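Local coordinates for glia-derived nexin (Homo sapiens, PDB 4DY0), which inhibits serine proteases such as thrombin, trypsin and urokinase, binds heparin, and promotes neurite extension by inhibiting thrombin, at residues Leu218-Ile223 against Asp259-Ile264; Thr90-Val95 against Asn135-Asn140; Phe20-Lys25 against Leu289-Ile294. All coordinates share one frame; numbering follows the deposited sequence.

Contact 1: residues Leu218-Ile223 against Asp259-Ile264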
loop_
_atom_site.group_PDB
_atom_site.type_symbol
_atom_site.label_atom_id
_atom_site.label_comp_id
_atom_site.label_asym_id
_atom_site.label_seq_id
_atom_site.Cartn_x
_atom_site.Cartn_y
_atom_site.Cartn_z
ATOM N N LEU A 218 -10.001 23.952 3.482
ATOM C CA LEU A 218 -8.921 24.131 2.521
ATOM C C LEU A 218 -9.188 23.287 1.277
ATOM O O LEU A 218 -9.480 22.091 1.370
ATOM C CB LEU A 218 -7.582 23.763 3.152
ATOM C CG LEU A 218 -6.736 24.899 3.734
ATOM C CD1 LEU A 218 -7.517 26.200 3.879
ATOM C CD2 LEU A 218 -6.115 24.472 5.055
ATOM N N TRP A 219 -9.098 23.915 0.111
ATOM C CA TRP A 219 -9.482 23.265 -1.138
ATOM C C TRP A 219 -8.345 22.512 -1.792
ATOM O O TRP A 219 -7.176 22.867 -1.633
ATOM C CB TRP A 219 -10.071 24.283 -2.116
ATOM C CG TRP A 219 -11.451 24.674 -1.734
ATOM C CD1 TRP A 219 -11.812 25.598 -0.798
ATOM C CD2 TRP A 219 -12.667 24.127 -2.252
ATOM N NE1 TRP A 219 -13.180 25.666 -0.707
ATOM C CE2 TRP A 219 -13.729 24.773 -1.590
ATOM C CE3 TRP A 219 -12.961 23.157 -3.216
ATOM C CZ2 TRP A 219 -15.066 24.483 -1.863
ATOM C CZ3 TRP A 219 -14.290 22.869 -3.486
ATOM C CH2 TRP A 219 -15.325 23.529 -2.812
ATOM N N TYR A 220 -8.703 21.467 -2.530
ATOM C CA TYR A 220 -7.728 20.684 -3.266
ATOM C C TYR A 220 -8.352 20.079 -4.517
ATOM O O TYR A 220 -9.578 19.951 -4.608
ATOM C CB TYR A 220 -7.111 19.600 -2.373
ATOM C CG TYR A 220 -8.063 18.519 -1.904
ATOM C CD1 TYR A 220 -8.190 17.332 -2.607
ATOM C CD2 TYR A 220 -8.812 18.675 -0.742
ATOM C CE1 TYR A 220 -9.043 16.333 -2.181
ATOM C CE2 TYR A 220 -9.677 17.679 -0.307
ATOM C CZ TYR A 220 -9.783 16.508 -1.032
ATOM O OH TYR A 220 -10.635 15.506 -0.621
ATOM N N ASN A 221 -7.501 19.723 -5.480
ATOM C CA ASN A 221 -7.946 19.148 -6.747
ATOM C C ASN A 221 -7.569 17.678 -6.837
ATOM O O ASN A 221 -6.588 17.246 -6.233
ATOM C CB ASN A 221 -7.323 19.900 -7.927
ATOM C CG ASN A 221 -7.673 21.380 -7.932
ATOM O OD1 ASN A 221 -8.845 21.758 -7.962
ATOM N ND2 ASN A 221 -6.651 22.225 -7.911
ATOM N N PHE A 222 -8.346 16.909 -7.594
ATOM C CA PHE A 222 -8.043 15.496 -7.780
ATOM C C PHE A 222 -8.381 15.007 -9.181
ATOM O O PHE A 222 -9.280 15.528 -9.838
ATOM C CB PHE A 222 -8.745 14.635 -6.723
ATOM C CG PHE A 222 -10.190 14.981 -6.523
ATOM C CD1 PHE A 222 -11.177 14.331 -7.248
ATOM C CD2 PHE A 222 -10.561 15.955 -5.611
ATOM C CE1 PHE A 222 -12.506 14.648 -7.071
ATOM C CE2 PHE A 222 -11.891 16.277 -5.425
ATOM C CZ PHE A 222 -12.866 15.624 -6.157
ATOM N N ILE A 223 -7.653 13.994 -9.630
ATOM C CA ILE A 223 -7.829 13.481 -10.972
ATOM C C ILE A 223 -7.707 11.961 -11.006
ATOM O O ILE A 223 -6.983 11.367 -10.205
ATOM C CB ILE A 223 -6.810 14.115 -11.940
ATOM C CG1 ILE A 223 -7.074 13.655 -13.377
ATOM C CG2 ILE A 223 -5.391 13.789 -11.508
ATOM C CD1 ILE A 223 -6.408 14.534 -14.420
ATOM N N ASP A 259 -14.985 7.653 -2.265
ATOM C CA ASP A 259 -16.349 7.545 -2.776
ATOM C C ASP A 259 -16.900 8.933 -3.076
ATOM O O ASP A 259 -17.595 9.143 -4.063
ATOM C CB ASP A 259 -17.258 6.831 -1.774
ATOM C CG ASP A 259 -16.873 5.380 -1.567
ATOM O OD1 ASP A 259 -16.056 4.856 -2.355
ATOM O OD2 ASP A 259 -17.389 4.758 -0.615
ATOM N N SER A 260 -16.575 9.886 -2.217
ATOM C CA SER A 260 -17.021 11.252 -2.415
ATOM C C SER A 260 -16.450 11.812 -3.718
ATOM O O SER A 260 -17.168 12.446 -4.487
ATOM C CB SER A 260 -16.621 12.124 -1.225
ATOM O OG SER A 260 -17.065 13.455 -1.401
ATOM N N TRP A 261 -15.164 11.569 -3.970
ATOM C CA TRP A 261 -14.547 12.036 -5.208
ATOM C C TRP A 261 -15.300 11.469 -6.403
ATOM O O TRP A 261 -15.596 12.186 -7.357
ATOM C CB TRP A 261 -13.066 11.644 -5.301
ATOM C CG TRP A 261 -12.184 12.242 -4.242
ATOM C CD1 TRP A 261 -12.511 13.236 -3.363
ATOM C CD2 TRP A 261 -10.818 11.902 -3.970
ATOM N NE1 TRP A 261 -11.441 13.520 -2.551
ATOM C CE2 TRP A 261 -10.388 12.717 -2.905
ATOM C CE3 TRP A 261 -9.919 10.981 -4.521
ATOM C CZ2 TRP A 261 -9.097 12.642 -2.379
ATOM C CZ3 TRP A 261 -8.640 10.908 -3.999
ATOM C CH2 TRP A 261 -8.241 11.732 -2.939
ATOM N N MET A 262 -15.611 10.177 -6.339
ATOM C CA MET A 262 -16.295 9.490 -7.431
ATOM C C MET A 262 -17.565 10.211 -7.882
ATOM O O MET A 262 -17.880 10.243 -9.070
ATOM C CB MET A 262 -16.629 8.051 -7.031
ATOM C CG MET A 262 -15.414 7.173 -6.759
ATOM S SD MET A 262 -14.324 7.031 -8.185
ATOM C CE MET A 262 -13.187 5.763 -7.630
ATOM N N SER A 263 -18.295 10.788 -6.934
ATOM C CA SER A 263 -19.549 11.464 -7.254
ATOM C C SER A 263 -19.357 12.955 -7.532
ATOM O O SER A 263 -20.329 13.697 -7.678
ATOM C CB SER A 263 -20.577 11.255 -6.137
ATOM O OG SER A 263 -20.039 11.620 -4.879
ATOM N N ILE A 264 -18.103 13.387 -7.603
ATOM C CA ILE A 264 -17.797 14.774 -7.939
ATOM C C ILE A 264 -17.058 14.877 -9.267
ATOM O O ILE A 264 -17.222 15.851 -10.004
ATOM C CB ILE A 264 -16.934 15.444 -6.863
ATOM C CG1 ILE A 264 -17.659 15.451 -5.518
ATOM C CG2 ILE A 264 -16.566 16.859 -7.290
ATOM C CD1 ILE A 264 -16.801 15.973 -4.376
#
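Phe222, in strand 219-226, and Trp261, in the last turn of the helix ending at 262, bring the two backbones closest, their CA atoms 7.8 Å apart. Tyr220 and Phe222, two positions apart on the strand, both send their side chains toward the helix. The Phe222 ring lies face to face on the five-membered ring of Trp261, with centroids 3.9 Å apart and planes only 14° from parallel. This overlap continues down the stem of the tryptophan, where Phe222 CE1 meets Trp261 CB at 3.5 Å. The strand belongs to sheet B of the serpin fold, pairing with strands 195-213 and 232-239, and the aromatic cluster joins the helix to it; Trp261 also touches Ala237 of strand 232-239. Tyr220 comes to the indole at its edge: Trp261 NE1 donates to Tyr220 OH at 2.9 Å, a fairly straight bond with the hydroxyl close to the indole plane. Beside it, Tyr220 CE1 packs on Trp261 CZ2 at 3.7 Å. With CG anti to the carbonyl carbon (chi1 -63°), Trp261 presents a face to one partner and its N-H to the other. A leucine in its place would probably leave Tyr220 OH without this donor and Phe222 without its stacking face. Past the helix end, Ile264 CG2 touches Phe222 CZ at 4.1 Å.

Contact 2: residues Thr90-Val95 against Asn135-Asn140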
loop_
_atom_site.group_PDB
_atom_site.type_symbol
_atom_site.label_atom_id
_atom_site.label_comp_id
_atom_site.label_asym_id
_atom_site.label_seq_id
_atom_site.Cartn_x
_atom_site.Cartn_y
_atom_site.Cartn_z
ATOM N N THR A 90 2.014 -7.128 -8.720
ATOM C CA THR A 90 2.756 -8.234 -8.128
ATOM C C THR A 90 2.804 -8.110 -6.614
ATOM O O THR A 90 3.212 -7.077 -6.081
ATOM C CB THR A 90 4.189 -8.326 -8.676
ATOM O OG1 THR A 90 4.149 -8.395 -10.105
ATOM C CG2 THR A 90 4.880 -9.570 -8.138
ATOM N N VAL A 91 2.389 -9.171 -5.929
ATOM C CA VAL A 91 2.341 -9.184 -4.473
ATOM C C VAL A 91 3.075 -10.391 -3.906
ATOM O O VAL A 91 2.839 -11.526 -4.320
ATOM C CB VAL A 91 0.891 -9.206 -3.962
ATOM C CG1 VAL A 91 0.865 -9.133 -2.443
ATOM C CG2 VAL A 91 0.102 -8.055 -4.570
ATOM N N ALA A 92 3.967 -10.144 -2.957
ATOM C CA ALA A 92 4.704 -11.218 -2.314
ATOM C C ALA A 92 4.447 -11.191 -0.820
ATOM O O ALA A 92 4.799 -10.227 -0.138
ATOM C CB ALA A 92 6.188 -11.093 -2.600
ATOM N N ASN A 93 3.824 -12.250 -0.316
ATOM C CA ASN A 93 3.531 -12.359 1.106
ATOM C C ASN A 93 4.240 -13.554 1.730
ATOM O O ASN A 93 4.194 -14.660 1.197
ATOM C CB ASN A 93 2.021 -12.445 1.336
ATOM C CG ASN A 93 1.318 -11.125 1.087
ATOM O OD1 ASN A 93 1.873 -10.056 1.341
ATOM N ND2 ASN A 93 0.089 -11.191 0.594
ATOM N N ALA A 94 4.897 -13.328 2.862
ATOM C CA ALA A 94 5.629 -14.398 3.525
ATOM C C ALA A 94 5.659 -14.246 5.040
ATOM O O ALA A 94 5.803 -13.138 5.570
ATOM C CB ALA A 94 7.046 -14.490 2.979
ATOM N N VAL A 95 5.509 -15.373 5.728
ATOM C CA VAL A 95 5.733 -15.436 7.161
ATOM C C VAL A 95 7.025 -16.202 7.396
ATOM O O VAL A 95 7.082 -17.420 7.190
ATOM C CB VAL A 95 4.586 -16.153 7.892
ATOM C CG1 VAL A 95 4.894 -16.258 9.378
ATOM C CG2 VAL A 95 3.277 -15.417 7.670
ATOM N N ASN A 135 15.651 -11.391 1.473
ATOM C CA ASN A 135 15.869 -10.535 0.312
ATOM C C ASN A 135 15.868 -11.313 -1.001
ATOM O O ASN A 135 15.195 -10.929 -1.957
ATOM C CB ASN A 135 17.165 -9.735 0.475
ATOM C CG ASN A 135 17.057 -8.677 1.559
ATOM O OD1 ASN A 135 15.957 -8.249 1.913
ATOM N ND2 ASN A 135 18.196 -8.254 2.097
ATOM N N ALA A 136 16.612 -12.413 -1.042
ATOM C CA ALA A 136 16.627 -13.275 -2.218
ATOM C C ALA A 136 15.212 -13.712 -2.601
ATOM O O ALA A 136 14.874 -13.794 -3.784
ATOM C CB ALA A 136 17.514 -14.493 -1.975
ATOM N N TRP A 137 14.386 -13.990 -1.598
ATOM C CA TRP A 137 13.023 -14.441 -1.852
ATOM C C TRP A 137 12.133 -13.307 -2.374
ATOM O O TRP A 137 11.351 -13.499 -3.309
ATOM C CB TRP A 137 12.416 -15.083 -0.601
ATOM C CG TRP A 137 10.969 -15.433 -0.767
ATOM C CD1 TRP A 137 10.455 -16.581 -1.304
ATOM C CD2 TRP A 137 9.844 -14.619 -0.410
ATOM N NE1 TRP A 137 9.080 -16.532 -1.297
ATOM C CE2 TRP A 137 8.681 -15.340 -0.753
ATOM C CE3 TRP A 137 9.710 -13.353 0.169
ATOM C CZ2 TRP A 137 7.401 -14.836 -0.537
ATOM C CZ3 TRP A 137 8.438 -12.853 0.384
ATOM C CH2 TRP A 137 7.299 -13.594 0.032
ATOM N N VAL A 138 12.252 -12.126 -1.777
ATOM C CA VAL A 138 11.460 -10.986 -2.229
ATOM C C VAL A 138 11.809 -10.644 -3.674
ATOM O O VAL A 138 10.928 -10.548 -4.530
ATOM C CB VAL A 138 11.664 -9.747 -1.342
ATOM C CG1 VAL A 138 10.812 -8.593 -1.851
ATOM C CG2 VAL A 138 11.316 -10.063 0.099
ATOM N N LYS A 139 13.100 -10.467 -3.937
ATOM C CA LYS A 139 13.582 -10.190 -5.287
ATOM C C LYS A 139 13.054 -11.218 -6.281
ATOM O O LYS A 139 12.530 -10.864 -7.337
ATOM C CB LYS A 139 15.113 -10.178 -5.322
ATOM N N ASN A 140 13.193 -12.493 -5.937
ATOM C CA ASN A 140 12.739 -13.567 -6.812
ATOM C C ASN A 140 11.220 -13.585 -6.955
ATOM O O ASN A 140 10.690 -13.935 -8.008
ATOM C CB ASN A 140 13.235 -14.921 -6.298
ATOM C CG ASN A 140 12.802 -16.077 -7.181
ATOM O OD1 ASN A 140 12.786 -15.968 -8.408
ATOM N ND2 ASN A 140 12.451 -17.194 -6.557
#
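Trp137 drives the far end of its six-membered ring against strand 90-97, overlapping Ala92, the peptide at Asn93, and Ala94. The contact belongs to the serpin fold: helix 127-141, which corresponds to helix F of the family, lies against sheet A, and strand 90-97 is one of that sheet's strands, hydrogen-bonded to strands 117-121 and 162-170. Helix and strand segments run nearly antiparallel, at 153°, with their axes 9.1 Å apart. Ala92 and Val138 have the nearest CA atoms, 6.8 Å from each other, consistent with the small alanine side chains facing the helix there. Alternation along the strand decides who takes part: the CB atoms of Ala92 and Ala94 point toward the helix, whereas Asn93 points away, where its amide bonds with Asn166 of strand 162-170 and only weakly with the carbonyl of Phe115. Ala94 CB sits over one face of the indole, although its closest approach there is too short to be reliable. Ala92 CB lies oblique to the ring, 3.8 Å from Trp137 CH2. CG of Trp137 stands anti to the backbone N (chi1 174°), and the indole reaches the strand with its six-membered ring, CH2 in front. Phe96 also meets the indole edge-to-face, and Glu118 and Arg120 of strand 117-121 touch the side chain. The tryptophan is buried, and of the strand's backbone it meets one oxygen: Asn93 O lies obliquely to the ring, 3.5 Å from Trp137 CH2 and 3.7 Å from Trp137 CZ2.

Contact 3: residues Phe20-Lys25 against Leu289-Ile294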
loop_
_atom_site.group_PDB
_atom_site.type_symbol
_atom_site.label_atom_id
_atom_site.label_comp_id
_atom_site.label_asym_id
_atom_site.label_seq_id
_atom_site.Cartn_x
_atom_site.Cartn_y
_atom_site.Cartn_z
ATOM N N PHE A 20 -1.687 4.465 7.233
ATOM C CA PHE A 20 -1.041 5.500 6.428
ATOM C C PHE A 20 -1.156 6.868 7.100
ATOM O O PHE A 20 -0.176 7.621 7.171
ATOM C CB PHE A 20 -1.648 5.555 5.024
ATOM C CG PHE A 20 -1.134 6.695 4.183
ATOM C CD1 PHE A 20 0.027 6.557 3.433
ATOM C CD2 PHE A 20 -1.813 7.907 4.141
ATOM C CE1 PHE A 20 0.499 7.600 2.660
ATOM C CE2 PHE A 20 -1.342 8.960 3.369
ATOM C CZ PHE A 20 -0.189 8.806 2.627
ATOM N N ASN A 21 -2.352 7.182 7.593
ATOM C CA ASN A 21 -2.612 8.481 8.210
ATOM C C ASN A 21 -1.761 8.707 9.452
ATOM O O ASN A 21 -1.417 9.838 9.793
ATOM C CB ASN A 21 -4.094 8.626 8.555
ATOM C CG ASN A 21 -4.964 8.728 7.325
ATOM O OD1 ASN A 21 -4.489 9.086 6.246
ATOM N ND2 ASN A 21 -6.248 8.422 7.476
ATOM N N GLN A 22 -1.424 7.621 10.130
ATOM C CA GLN A 22 -0.562 7.714 11.291
ATOM C C GLN A 22 0.852 8.048 10.873
ATOM O O GLN A 22 1.451 9.007 11.365
ATOM C CB GLN A 22 -0.545 6.392 12.037
ATOM C CG GLN A 22 -1.727 6.172 12.929
ATOM C CD GLN A 22 -1.454 5.056 13.898
ATOM O OE1 GLN A 22 -2.230 4.115 14.011
ATOM N NE2 GLN A 22 -0.320 5.138 14.587
ATOM N N ILE A 23 1.383 7.239 9.963
ATOM C CA ILE A 23 2.764 7.384 9.529
ATOM C C ILE A 23 2.995 8.782 8.978
ATOM O O ILE A 23 3.944 9.467 9.349
ATOM C CB ILE A 23 3.120 6.338 8.463
ATOM C CG1 ILE A 23 2.907 4.930 9.022
ATOM C CG2 ILE A 23 4.559 6.533 7.989
ATOM C CD1 ILE A 23 2.882 3.840 7.966
ATOM N N VAL A 24 2.097 9.195 8.097
ATOM C CA VAL A 24 2.157 10.497 7.453
ATOM C C VAL A 24 2.096 11.666 8.448
ATOM O O VAL A 24 2.725 12.706 8.244
ATOM C CB VAL A 24 1.034 10.588 6.400
ATOM C CG1 VAL A 24 0.204 11.847 6.566
ATOM C CG2 VAL A 24 1.611 10.439 4.997
ATOM N N LYS A 25 1.345 11.499 9.528
ATOM C CA LYS A 25 1.338 12.513 10.580
ATOM C C LYS A 25 2.661 12.543 11.336
ATOM O O LYS A 25 3.099 13.597 11.791
ATOM C CB LYS A 25 0.161 12.317 11.546
ATOM C CG LYS A 25 -0.877 13.434 11.480
ATOM C CD LYS A 25 -2.267 12.965 11.900
ATOM C CE LYS A 25 -2.958 12.222 10.760
ATOM N NZ LYS A 25 -4.423 12.042 10.973
ATOM N N LEU A 289 0.289 -0.140 14.237
ATOM C CA LEU A 289 -0.678 -1.166 14.626
ATOM C C LEU A 289 -0.984 -1.118 16.128
ATOM O O LEU A 289 -2.129 -1.287 16.540
ATOM C CB LEU A 289 -0.216 -2.559 14.187
ATOM C CG LEU A 289 -0.273 -2.792 12.670
ATOM C CD1 LEU A 289 0.297 -4.145 12.301
ATOM C CD2 LEU A 289 -1.696 -2.648 12.136
ATOM N N LYS A 290 0.038 -0.882 16.945
ATOM C CA LYS A 290 -0.170 -0.720 18.381
ATOM C C LYS A 290 -1.168 0.403 18.679
ATOM O O LYS A 290 -2.067 0.242 19.501
ATOM C CB LYS A 290 1.145 -0.409 19.090
ATOM C CG LYS A 290 2.162 -1.529 19.088
ATOM C CD LYS A 290 3.366 -1.139 19.947
ATOM C CE LYS A 290 4.470 -2.176 19.869
ATOM N NZ LYS A 290 5.585 -1.839 20.790
ATOM N N VAL A 291 -0.996 1.543 18.018
ATOM C CA VAL A 291 -1.880 2.686 18.223
ATOM C C VAL A 291 -3.330 2.301 17.940
ATOM O O VAL A 291 -4.254 2.842 18.555
ATOM C CB VAL A 291 -1.478 3.883 17.334
ATOM C CG1 VAL A 291 -2.553 4.971 17.366
ATOM C CG2 VAL A 291 -0.123 4.433 17.761
ATOM N N LEU A 292 -3.518 1.366 17.012
ATOM C CA LEU A 292 -4.852 0.859 16.686
ATOM C C LEU A 292 -5.370 -0.125 17.732
ATOM O O LEU A 292 -6.540 -0.506 17.709
ATOM C CB LEU A 292 -4.865 0.195 15.306
ATOM C CG LEU A 292 -4.707 1.109 14.090
ATOM C CD1 LEU A 292 -4.896 0.311 12.805
ATOM C CD2 LEU A 292 -5.682 2.284 14.152
ATOM N N GLY A 293 -4.496 -0.539 18.642
ATOM C CA GLY A 293 -4.896 -1.430 19.727
ATOM C C GLY A 293 -4.397 -2.861 19.621
ATOM O O GLY A 293 -4.790 -3.715 20.414
ATOM N N ILE A 294 -3.541 -3.135 18.638
ATOM C CA ILE A 294 -2.963 -4.470 18.488
ATOM C C ILE A 294 -1.588 -4.502 19.143
ATOM O O ILE A 294 -0.590 -4.187 18.500
ATOM C CB ILE A 294 -2.816 -4.866 17.006
ATOM C CG1 ILE A 294 -4.175 -4.844 16.307
ATOM C CG2 ILE A 294 -2.180 -6.243 16.884
ATOM C CD1 ILE A 294 -4.081 -4.803 14.796
#
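Gln22, in helix 5-26, and Val291, in helix 286-291, have the nearest backbones, their CA atoms 8.7 Å apart. Within the serpin fold this joins the long N-terminal helix to a short helix far along the sequence. The two side chains approach from opposite directions. Gln22 reaches across with CG anti to its carbonyl carbon (chi1 -80°) and an extended chain beyond, placing its amide group against the branch of the valine; Gln22 CD lies 3.6 Å from both CB and CG1 of Val291. No hydrogen bond crosses here, so the contact is van der Waals packing of a polar end on an apolar one. Leu292 closes in from beside the valine, its end near the same amide, and also touches Gln18 and Val19 one turn earlier on helix 5-26. Just after Leu292 the chain leaves the helix in a Schellman motif at Gly293, whose positive phi (108°) suits glycine. Two bonds run back into the last turn: Gly293 N to Lys290 O at 2.7 Å, and Ile294 N to Leu289 O at 3.1 Å.

Contacts 1 and 2 are buried and each sets a helix against a strand; contact 3 lies at the surface and joins two helices. In each buried contact a tryptophan of the helix carries the packing, but differently: in contact 1 it meets aromatic partners and uses its N-H, whereas in contact 2 it packs on alanine methyls and a backbone oxygen, without a hydrogen bond across. Contact 3 has neither rings nor polar bonds between its segments. No contact shares a helix or strand with another. Contacts 1 and 2 lie on opposite sides of the chain's centre, their own centres about 35 Å apart, and contact 3 is about 24 Å, centre to centre, from each.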